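Local coordinates for protein phosphodiesterase (Trypanosoma brucei brucei, PDB 5H2Q) that belongs to the phosphodiesterase family of the HD clan and folds into a bundle of helices joined by loops, without beta strands, that holds a zinc ion and a magnesium ion, at residues R18-N23 and A51-L56; T102-G107 and V120-A125. One frame throughout, in Å; residues are numbered along the deposited sequence.

Contact 1: residues R18-N23 and A51-L56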
loop_
_atom_site.group_PDB
_atom_site.type_symbol
_atom_site.label_atom_id
_atom_site.label_comp_id
_atom_site.label_asym_id
_atom_site.label_seq_id
_atom_site.Cartn_x
_atom_site.Cartn_y
_atom_site.Cartn_z
ATOM N N ARG A 18 -22.500 -4.440 -8.818
ATOM C CA ARG A 18 -23.674 -4.809 -8.042
ATOM C C ARG A 18 -23.439 -4.891 -6.528
ATOM O O ARG A 18 -24.424 -5.066 -5.810
ATOM C CB ARG A 18 -24.248 -6.129 -8.603
ATOM C CG ARG A 18 -25.523 -5.944 -9.456
ATOM C CD ARG A 18 -25.353 -5.074 -10.692
ATOM N NE ARG A 18 -26.515 -5.148 -11.584
ATOM C CZ ARG A 18 -26.651 -6.030 -12.574
ATOM N NH1 ARG A 18 -25.702 -6.931 -12.807
ATOM N NH2 ARG A 18 -27.738 -6.019 -13.334
ATOM N N ILE A 19 -22.188 -4.691 -6.023
ATOM C CA ILE A 19 -21.951 -4.802 -4.573
ATOM C C ILE A 19 -21.991 -3.442 -3.847
ATOM O O ILE A 19 -21.251 -2.521 -4.192
ATOM C CB ILE A 19 -20.635 -5.584 -4.292
ATOM C CG1 ILE A 19 -20.645 -6.988 -4.955
ATOM C CG2 ILE A 19 -20.303 -5.653 -2.777
ATOM C CD1 ILE A 19 -19.289 -7.656 -4.983
ATOM N N GLU A 20 -22.809 -3.342 -2.794
ATOM C CA GLU A 20 -22.913 -2.101 -2.027
ATOM C C GLU A 20 -22.702 -2.351 -0.535
ATOM O O GLU A 20 -22.822 -3.503 -0.095
ATOM C CB GLU A 20 -24.238 -1.371 -2.330
ATOM C CG GLU A 20 -24.187 -0.585 -3.630
ATOM C CD GLU A 20 -25.422 0.236 -3.947
ATOM O OE1 GLU A 20 -25.578 1.326 -3.351
ATOM O OE2 GLU A 20 -26.204 -0.182 -4.830
ATOM N N PHE A 21 -22.405 -1.284 0.243
ATOM C CA PHE A 21 -22.099 -1.417 1.670
ATOM C C PHE A 21 -22.915 -0.440 2.516
ATOM O O PHE A 21 -22.324 0.355 3.233
ATOM C CB PHE A 21 -20.593 -1.211 1.926
ATOM C CG PHE A 21 -19.716 -2.060 1.035
ATOM C CD1 PHE A 21 -19.513 -3.405 1.311
ATOM C CD2 PHE A 21 -19.068 -1.505 -0.070
ATOM C CE1 PHE A 21 -18.723 -4.197 0.468
ATOM C CE2 PHE A 21 -18.297 -2.306 -0.922
ATOM C CZ PHE A 21 -18.140 -3.646 -0.650
ATOM N N PRO A 22 -24.258 -0.484 2.475
ATOM C CA PRO A 22 -25.042 0.481 3.283
ATOM C C PRO A 22 -24.900 0.340 4.796
ATOM O O PRO A 22 -25.031 1.340 5.498
ATOM C CB PRO A 22 -26.480 0.248 2.818
ATOM C CG PRO A 22 -26.477 -1.121 2.243
ATOM C CD PRO A 22 -25.138 -1.363 1.672
ATOM N N ASN A 23 -24.575 -0.866 5.305
ATOM C CA ASN A 23 -24.467 -1.080 6.759
ATOM C C ASN A 23 -23.057 -1.292 7.294
ATOM O O ASN A 23 -22.885 -1.547 8.488
ATOM C CB ASN A 23 -25.368 -2.259 7.172
ATOM C CG ASN A 23 -26.843 -1.949 7.086
ATOM O OD1 ASN A 23 -27.299 -1.111 6.286
ATOM N ND2 ASN A 23 -27.622 -2.664 7.884
ATOM N N ALA A 51 -12.801 -0.774 -3.037
ATOM C CA ALA A 51 -12.022 0.298 -3.632
ATOM C C ALA A 51 -12.905 1.173 -4.551
ATOM O O ALA A 51 -12.844 2.391 -4.496
ATOM C CB ALA A 51 -10.867 -0.295 -4.414
ATOM N N TYR A 52 -13.787 0.534 -5.326
ATOM C CA TYR A 52 -14.672 1.241 -6.263
ATOM C C TYR A 52 -15.627 2.183 -5.529
ATOM O O TYR A 52 -15.661 3.364 -5.848
ATOM C CB TYR A 52 -15.442 0.203 -7.099
ATOM C CG TYR A 52 -16.375 0.776 -8.144
ATOM C CD1 TYR A 52 -15.878 1.487 -9.235
ATOM C CD2 TYR A 52 -17.738 0.487 -8.120
ATOM C CE1 TYR A 52 -16.726 1.992 -10.216
ATOM C CE2 TYR A 52 -18.599 0.993 -9.094
ATOM C CZ TYR A 52 -18.084 1.728 -10.149
ATOM O OH TYR A 52 -18.927 2.233 -11.105
ATOM N N ARG A 53 -16.366 1.667 -4.530
ATOM C CA ARG A 53 -17.313 2.471 -3.769
ATOM C C ARG A 53 -16.641 3.503 -2.893
ATOM O O ARG A 53 -17.175 4.604 -2.739
ATOM C CB ARG A 53 -18.277 1.576 -2.976
ATOM C CG ARG A 53 -19.159 0.697 -3.843
ATOM C CD ARG A 53 -19.989 1.526 -4.813
ATOM N NE ARG A 53 -20.733 0.707 -5.770
ATOM C CZ ARG A 53 -21.559 1.197 -6.690
ATOM N NH1 ARG A 53 -22.210 0.381 -7.509
ATOM N NH2 ARG A 53 -21.747 2.508 -6.794
ATOM N N LEU A 54 -15.467 3.183 -2.335
ATOM C CA LEU A 54 -14.739 4.172 -1.533
ATOM C C LEU A 54 -14.385 5.387 -2.398
ATOM O O LEU A 54 -14.660 6.526 -2.023
ATOM C CB LEU A 54 -13.459 3.552 -0.973
ATOM C CG LEU A 54 -12.587 4.450 -0.105
ATOM C CD1 LEU A 54 -13.285 4.771 1.253
ATOM C CD2 LEU A 54 -11.246 3.812 0.122
ATOM N N LEU A 55 -13.813 5.125 -3.576
ATOM C CA LEU A 55 -13.388 6.192 -4.474
ATOM C C LEU A 55 -14.577 6.936 -5.102
ATOM O O LEU A 55 -14.598 8.160 -5.077
ATOM C CB LEU A 55 -12.398 5.650 -5.509
ATOM C CG LEU A 55 -10.917 5.523 -5.067
ATOM C CD1 LEU A 55 -10.751 4.885 -3.679
ATOM C CD2 LEU A 55 -10.105 4.754 -6.093
ATOM N N LEU A 56 -15.592 6.225 -5.606
ATOM C CA LEU A 56 -16.742 6.971 -6.177
ATOM C C LEU A 56 -17.449 7.785 -5.082
ATOM O O LEU A 56 -17.910 8.902 -5.337
ATOM C CB LEU A 56 -17.769 6.012 -6.816
ATOM C CG LEU A 56 -17.528 5.517 -8.216
ATOM C CD1 LEU A 56 -18.785 4.824 -8.738
ATOM C CD2 LEU A 56 -17.103 6.636 -9.184
HETATM O O HOH W 1 -19.618 -1.897 -6.136
#
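Arg53, on helix 43-58, reaches across to the chain at Ile19, Glu20 and Phe21, and its polar link to this loop runs through water. Water 1 is hydrogen-bonded to Ile19 O at 2.6 Å. The same water accepts a bond from Arg53 NE at 2.9 Å. Ile19 O and Arg53 NE themselves are 3.6 Å apart, with no direct hydrogen bond between them, so the water bridges the pair. Farther along the guanidinium, Arg53 NH1 bonds to Leu17 O, at the end of helix 10-17. An arginine suits the place because its separate N-H groups can serve the water and a carbonyl together. The chain bends at chi2 (-58°) and then runs extended, which carries the guanidinium to the loop.

The flat guanidinium is also sandwiched. Glu20, at an exposed position, lays its aliphatic CG 4.1 Å above one face of the Arg53 group, toward its rim. On the opposite face, Tyr52 CE2 sits 3.8 Å from the Arg53 plane, over its centre. The Glu20 carboxylate makes no salt bridge: OE2 stays 4.8 Å from Arg53 NH1, near enough for a modest electrostatic attraction at most.

Apolar contact is slight. Phe21 CE2 meets Arg53 CG at 4.3 Å; a phenylalanine suits here, its apolar ring serving this methylene as well as Ala49 and Ile50. Ile19 turns its side chain to Asp45 and Ala49. This is surface packing within an all-helical phosphodiesterase fold: the irregular segment after helix 10-17 lies against helix 43-58.

Contact 2: residues T102-G107 and V120-A125; sequences TFLYRG and VLLITA
Leu104 sends its two methyls to two neighbouring leucines: CD2 meets Leu121 CD1 at 4.3 Å, and CD1 meets Leu122 CD2, also at 4.3 Å. Leu104 leaves its helix pointing toward the partner, and chi2 of 171° orients its two methyls, one for each leucine. Three leucines make up the direct contact, which is small and apolar and asks for no polar partner. Leu237 of helix 227-242 touches both Leu104 and Leu121, so a third helix closes over the pair; Leu121 also packs on Ile100 and Leu122 on Tyr101, both of helix 90-105. This is helix packing in the phosphodiesterase fold of the HD clan, in which helices 90-105 and 227-242 carry the zinc ligands His92 and Asp242. Behind the leucines, backbone bonds set each helix. Thr102 O accepts from both Arg106 N and Gly107 N, where helix 90-105 runs out. On the partner helix, Val120 O takes Thr124 N and also Thr124 OG1, the hydroxyl at 2.8 Å and above the carbonyl plane, which satisfies the buried threonine within its own helix. Farther along, Ala125 O is hydrogen-bonded to ND1 of His128, a zinc ligand, tying the end of this helix to the metal site.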
loop_
_atom_site.group_PDB
_atom_site.type_symbol
_atom_site.label_atom_id
_atom_site.label_comp_id
_atom_site.label_asym_id
_atom_site.label_seq_id
_atom_site.Cartn_x
_atom_site.Cartn_y
_atom_site.Cartn_z
ATOM N N THR A 102 -8.318 6.798 5.268
ATOM C CA THR A 102 -8.523 7.215 6.663
ATOM C C THR A 102 -7.503 8.227 7.108
ATOM O O THR A 102 -7.865 9.113 7.892
ATOM C CB THR A 102 -8.607 6.052 7.650
ATOM O OG1 THR A 102 -7.315 5.474 7.808
ATOM C CG2 THR A 102 -9.655 4.982 7.257
ATOM N N PHE A 103 -6.231 8.087 6.674
ATOM C CA PHE A 103 -5.203 9.072 7.065
ATOM C C PHE A 103 -5.554 10.416 6.504
ATOM O O PHE A 103 -5.449 11.408 7.196
ATOM C CB PHE A 103 -3.808 8.662 6.600
ATOM C CG PHE A 103 -3.270 7.373 7.180
ATOM C CD1 PHE A 103 -3.802 6.837 8.356
ATOM C CD2 PHE A 103 -2.222 6.700 6.559
ATOM C CE1 PHE A 103 -3.281 5.652 8.907
ATOM C CE2 PHE A 103 -1.706 5.521 7.113
ATOM C CZ PHE A 103 -2.248 4.999 8.269
ATOM N N LEU A 104 -6.019 10.453 5.242
ATOM C CA LEU A 104 -6.399 11.715 4.625
ATOM C C LEU A 104 -7.619 12.349 5.250
ATOM O O LEU A 104 -7.561 13.541 5.550
ATOM C CB LEU A 104 -6.660 11.508 3.103
ATOM C CG LEU A 104 -5.452 11.143 2.246
ATOM C CD1 LEU A 104 -5.881 10.739 0.821
ATOM C CD2 LEU A 104 -4.453 12.297 2.196
ATOM N N TYR A 105 -8.717 11.588 5.438
ATOM C CA TYR A 105 -10.022 12.182 5.802
ATOM C C TYR A 105 -10.514 11.962 7.233
ATOM O O TYR A 105 -11.544 12.539 7.614
ATOM C CB TYR A 105 -11.077 11.739 4.786
ATOM C CG TYR A 105 -10.692 12.184 3.384
ATOM C CD1 TYR A 105 -10.662 13.537 3.039
ATOM C CD2 TYR A 105 -10.231 11.268 2.447
ATOM C CE1 TYR A 105 -10.238 13.956 1.777
ATOM C CE2 TYR A 105 -9.809 11.673 1.177
ATOM C CZ TYR A 105 -9.823 13.019 0.844
ATOM O OH TYR A 105 -9.426 13.418 -0.406
ATOM N N ARG A 106 -9.792 11.161 8.032
ATOM C CA ARG A 106 -10.087 10.981 9.448
ATOM C C ARG A 106 -8.892 11.600 10.195
ATOM O O ARG A 106 -9.083 12.179 11.258
ATOM C CB ARG A 106 -10.284 9.505 9.838
ATOM C CG ARG A 106 -11.390 8.776 9.075
ATOM C CD ARG A 106 -12.761 9.211 9.525
ATOM N NE ARG A 106 -13.801 8.315 9.026
ATOM C CZ ARG A 106 -15.062 8.348 9.428
ATOM N NH1 ARG A 106 -15.451 9.224 10.348
ATOM N NH2 ARG A 106 -15.950 7.501 8.917
ATOM N N GLY A 107 -7.684 11.473 9.630
ATOM C CA GLY A 107 -6.451 12.049 10.169
ATOM C C GLY A 107 -6.161 13.476 9.756
ATOM O O GLY A 107 -5.144 14.039 10.171
ATOM N N VAL A 120 -4.596 11.037 -6.625
ATOM C CA VAL A 120 -3.407 10.323 -7.077
ATOM C C VAL A 120 -2.950 9.300 -6.036
ATOM O O VAL A 120 -2.640 8.164 -6.393
ATOM C CB VAL A 120 -2.267 11.313 -7.474
ATOM C CG1 VAL A 120 -0.937 10.578 -7.703
ATOM C CG2 VAL A 120 -2.671 12.142 -8.707
ATOM N N LEU A 121 -2.897 9.686 -4.750
ATOM C CA LEU A 121 -2.450 8.755 -3.694
ATOM C C LEU A 121 -3.327 7.500 -3.592
ATOM O O LEU A 121 -2.821 6.378 -3.482
ATOM C CB LEU A 121 -2.533 9.467 -2.342
ATOM C CG LEU A 121 -1.298 9.914 -1.618
ATOM C CD1 LEU A 121 -1.655 10.112 -0.151
ATOM C CD2 LEU A 121 -0.158 8.883 -1.695
ATOM N N LEU A 122 -4.658 7.685 -3.651
ATOM C CA LEU A 122 -5.587 6.552 -3.539
ATOM C C LEU A 122 -5.451 5.615 -4.728
ATOM O O LEU A 122 -5.431 4.392 -4.560
ATOM C CB LEU A 122 -7.012 7.070 -3.374
ATOM C CG LEU A 122 -7.234 7.874 -2.078
ATOM C CD1 LEU A 122 -8.590 8.525 -2.083
ATOM C CD2 LEU A 122 -7.069 6.986 -0.829
ATOM N N ILE A 123 -5.252 6.195 -5.924
ATOM C CA ILE A 123 -4.997 5.412 -7.136
ATOM C C ILE A 123 -3.677 4.663 -6.981
ATOM O O ILE A 123 -3.608 3.470 -7.250
ATOM C CB ILE A 123 -4.979 6.331 -8.386
ATOM C CG1 ILE A 123 -6.421 6.856 -8.740
ATOM C CG2 ILE A 123 -4.286 5.621 -9.563
ATOM C CD1 ILE A 123 -7.522 5.741 -8.929
ATOM N N THR A 124 -2.613 5.367 -6.521
ATOM C CA THR A 124 -1.274 4.786 -6.336
ATOM C C THR A 124 -1.272 3.593 -5.383
ATOM O O THR A 124 -0.590 2.597 -5.642
ATOM C CB THR A 124 -0.283 5.878 -5.913
ATOM O OG1 THR A 124 -0.249 6.878 -6.939
ATOM C CG2 THR A 124 1.130 5.324 -5.747
ATOM N N ALA A 125 -2.095 3.657 -4.327
ATOM C CA ALA A 125 -2.203 2.555 -3.378
ATOM C C ALA A 125 -2.578 1.272 -4.128
ATOM O O ALA A 125 -2.058 0.223 -3.799
ATOM C CB ALA A 125 -3.247 2.862 -2.320
#

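Overall arrangement
Contact 2 belongs to the core, its centre about 10 Å from the centre of the chain, whereas contact 1 lies at the surface, its centre about 19 Å from that of the chain. Their chemistry follows their place: an arginine with a water and a backbone carbonyl at the surface, leucine methyls alone inside. They hold different pairs of elements, a loop on helix 43-58 in one and helices 90-105 and 115-127 in the other, yet they adjoin, with centres about 16 Å apart. Leu55 CD2 packs on Ile123 CD1 at 4.0 Å, joining helix 43-58 to helix 115-127. Helix 90-105, part of contact 2, also reaches helix 43-58, since Tyr101 touches Leu54 as well as Leu122.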